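PDB 3TIO: protein YrdA from Escherichia coli, which binds zinc and is a homologue of gamma-class carbonic anhydrases, consistent with a role related to theirs. Local coordinates for residues H66-K70 / L94-T98. The protein carries 1 engineered substitution. Residues are numbered along the deposited sequence.
With ZN (zinc ion), chain G.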
ATOM      1  N   HIS A  66      -8.866   6.763   6.613  1.00  8.91           N
ATOM      2  CA  HIS A  66     -10.157   6.318   7.102  1.00  9.41           C
ATOM      3  C   HIS A  66     -10.372   6.815   8.520  1.00 10.85           C
ATOM      4  O   HIS A  66      -9.451   7.314   9.175  1.00 10.07           O
ATOM      5  CB  HIS A  66     -10.279   4.793   7.061  1.00  8.95           C
ATOM      6  CG  HIS A  66     -11.694   4.303   7.123  1.00  9.60           C
ATOM      7  ND1 HIS A  66     -12.045   3.099   7.691  1.00 10.50           N
ATOM      8  CD2 HIS A  66     -12.847   4.858   6.680  1.00 10.27           C
ATOM      9  CE1 HIS A  66     -13.353   2.934   7.600  1.00 10.12           C
ATOM     10  NE2 HIS A  66     -13.864   3.988   6.990  1.00  9.72           N
ATOM     11  N   VAL A  67     -11.607   6.675   8.980  1.00 11.74           N
ATOM     12  CA  VAL A  67     -12.009   7.109  10.308  1.00 13.01           C
ATOM     13  C   VAL A  67     -12.077   5.923  11.260  1.00 12.39           C
ATOM     14  O   VAL A  67     -12.006   4.769  10.838  1.00 13.71           O
ATOM     15  CB  VAL A  67     -13.393   7.776  10.247  1.00 13.22           C
ATOM     16  CG1 VAL A  67     -13.332   9.016   9.371  1.00 14.61           C
ATOM     17  CG2 VAL A  67     -14.411   6.797   9.685  1.00 13.68           C
ATOM     18  N   THR A  68     -12.206   6.212  12.551  1.00 15.17           N
ATOM     19  CA  THR A  68     -12.306   5.158  13.547  1.00 16.76           C
ATOM     20  C   THR A  68     -13.663   4.489  13.359  1.00 16.18           C
ATOM     21  O   THR A  68     -14.686   5.163  13.231  1.00 17.35           O
ATOM     22  CB  THR A  68     -12.196   5.731  14.975  1.00 18.21           C
ATOM     23  OG1 THR A  68     -10.869   6.231  15.184  1.00 19.00           O
ATOM     24  CG2 THR A  68     -12.493   4.659  16.012  1.00 17.94           C
ATOM     25  N   HIS A  69     -13.659   3.162  13.334  1.00 16.41           N
ATOM     26  CA  HIS A  69     -14.881   2.391  13.133  1.00 17.59           C
ATOM     27  C   HIS A  69     -15.824   2.465  14.324  1.00 20.56           C
ATOM     28  O   HIS A  69     -15.426   2.835  15.429  1.00 20.68           O
ATOM     29  CB  HIS A  69     -14.542   0.924  12.870  1.00 15.67           C
ATOM     30  CG  HIS A  69     -13.600   0.711  11.727  1.00 15.23           C
ATOM     31  ND1 HIS A  69     -13.188  -0.542  11.330  1.00 15.33           N
ATOM     32  CD2 HIS A  69     -12.988   1.589  10.897  1.00 14.25           C
ATOM     33  CE1 HIS A  69     -12.363  -0.429  10.305  1.00 14.16           C
ATOM     34  NE2 HIS A  69     -12.226   0.854  10.023  1.00 11.87           N
ATOM     35  N   LYS A  70     -17.081   2.107  14.088  1.00 21.96           N
ATOM     36  CA  LYS A  70     -18.075   2.103  15.149  1.00 25.19           C
ATOM     37  C   LYS A  70     -17.773   0.892  16.020  1.00 26.63           C
ATOM     38  O   LYS A  70     -17.442  -0.179  15.510  1.00 25.48           O
ATOM     39  CB  LYS A  70     -19.482   1.993  14.558  1.00 25.66           C
ATOM     40  CG  LYS A  70     -19.840   3.140  13.626  1.00 29.14           C
ATOM     41  CD  LYS A  70     -21.211   2.951  12.994  1.00 30.84           C
ATOM     42  CE  LYS A  70     -22.315   2.941  14.037  1.00 32.91           C
ATOM     43  NZ  LYS A  70     -23.655   2.815  13.404  1.00 35.12           N
ATOM     44  N   LEU A  94      -3.576   6.579   7.411  1.00  7.50           N
ATOM     45  CA  LEU A  94      -4.040   7.406   8.524  1.00  8.47           C
ATOM     46  C   LEU A  94      -5.374   6.833   8.963  1.00  8.30           C
ATOM     47  O   LEU A  94      -6.291   6.677   8.155  1.00 10.49           O
ATOM     48  CB  LEU A  94      -4.215   8.860   8.096  1.00  9.05           C
ATOM     49  CG  LEU A  94      -2.969   9.568   7.561  1.00  9.00           C
ATOM     50  CD1 LEU A  94      -3.325  11.006   7.224  1.00 10.84           C
ATOM     51  CD2 LEU A  94      -1.841   9.523   8.591  1.00  9.69           C
ATOM     52  N   HIS A  95      -5.493   6.530  10.248  1.00  8.82           N
ATOM     53  CA  HIS A  95      -6.716   5.929  10.732  1.00  8.23           C
ATOM     54  C   HIS A  95      -7.274   6.534  12.010  1.00  9.54           C
ATOM     55  O   HIS A  95      -6.814   6.218  13.102  1.00 10.59           O
ATOM     56  CB  HIS A  95      -6.485   4.434  10.930  1.00 10.81           C
ATOM     57  CG  HIS A  95      -7.722   3.619  10.767  1.00  9.63           C
ATOM     58  ND1 HIS A  95      -8.556   3.306  11.819  1.00 10.50           N
ATOM     59  CD2 HIS A  95      -8.309   3.117   9.657  1.00  9.43           C
ATOM     60  CE1 HIS A  95      -9.606   2.649  11.363  1.00 10.10           C
ATOM     61  NE2 HIS A  95      -9.480   2.522  10.055  1.00  9.44           N
ATOM     62  N   GLY A  96      -8.270   7.403  11.859  1.00 10.99           N
ATOM     63  CA  GLY A  96      -8.909   8.022  13.009  1.00 11.64           C
ATOM     64  C   GLY A  96      -7.987   8.720  13.986  1.00 11.74           C
ATOM     65  O   GLY A  96      -8.182   8.647  15.200  1.00 13.26           O
ATOM     66  N   CYS A  97      -6.981   9.403  13.460  1.00 10.78           N
ATOM     67  CA  CYS A  97      -6.044  10.128  14.302  1.00 11.33           C
ATOM     68  C   CYS A  97      -6.241  11.627  14.138  1.00 12.40           C
ATOM     69  O   CYS A  97      -7.109  12.074  13.379  1.00 12.41           O
ATOM     70  CB  CYS A  97      -4.608   9.749  13.939  1.00 13.12           C
ATOM     71  SG  CYS A  97      -4.227   9.916  12.186  1.00 14.28           S
ATOM     72  N   THR A  98      -5.439  12.398  14.865  1.00 12.00           N
ATOM     73  CA  THR A  98      -5.499  13.852  14.802  1.00 12.26           C
ATOM     74  C   THR A  98      -4.097  14.359  14.511  1.00 11.93           C
ATOM     75  O   THR A  98      -3.156  14.037  15.233  1.00 12.92           O
ATOM     76  CB  THR A  98      -5.970  14.461  16.135  1.00 14.30           C
ATOM     77  OG1 THR A  98      -7.294  13.999  16.430  1.00 16.73           O
ATOM     78  CG2 THR A  98      -5.973  15.984  16.053  1.00 15.34           C
TER
HETATM   79 ZN    ZN G   1     -10.863   1.767   8.750  1.00 11.15          ZN
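Two successive coils of the left-handed parallel β-helix meet here and build most of a zinc site of the gamma-class carbonic anhydrase type. H66 and H95 occupy paired positions on neighbouring parallel strands, with CA atoms 5.0 Å apart and side chains on the same face of the sheet. The strands are held in register by H66, whose N donates to L94 O (3.0 Å) and whose O accepts from G96 N (2.9 Å). This pairing brings both imidazoles to one metal: H66 ND1 binds zinc at 2.1 Å and H95 NE2 at 2.0 Å. Just past the strand, H69 adds NE2 at 2.1 Å, and H90 of a neighbouring subunit completes the ligand set, so the site lies at a subunit interface. D47 hydrogen-bonds H66 NE2, on the far side of that ring from the metal. At the turn, G96 has positive phi and packs against T68; a β-carbon there would clash with T68 OG1, which is hydrogen-bonded to D113 and lies 3.4 Å from G96 CA.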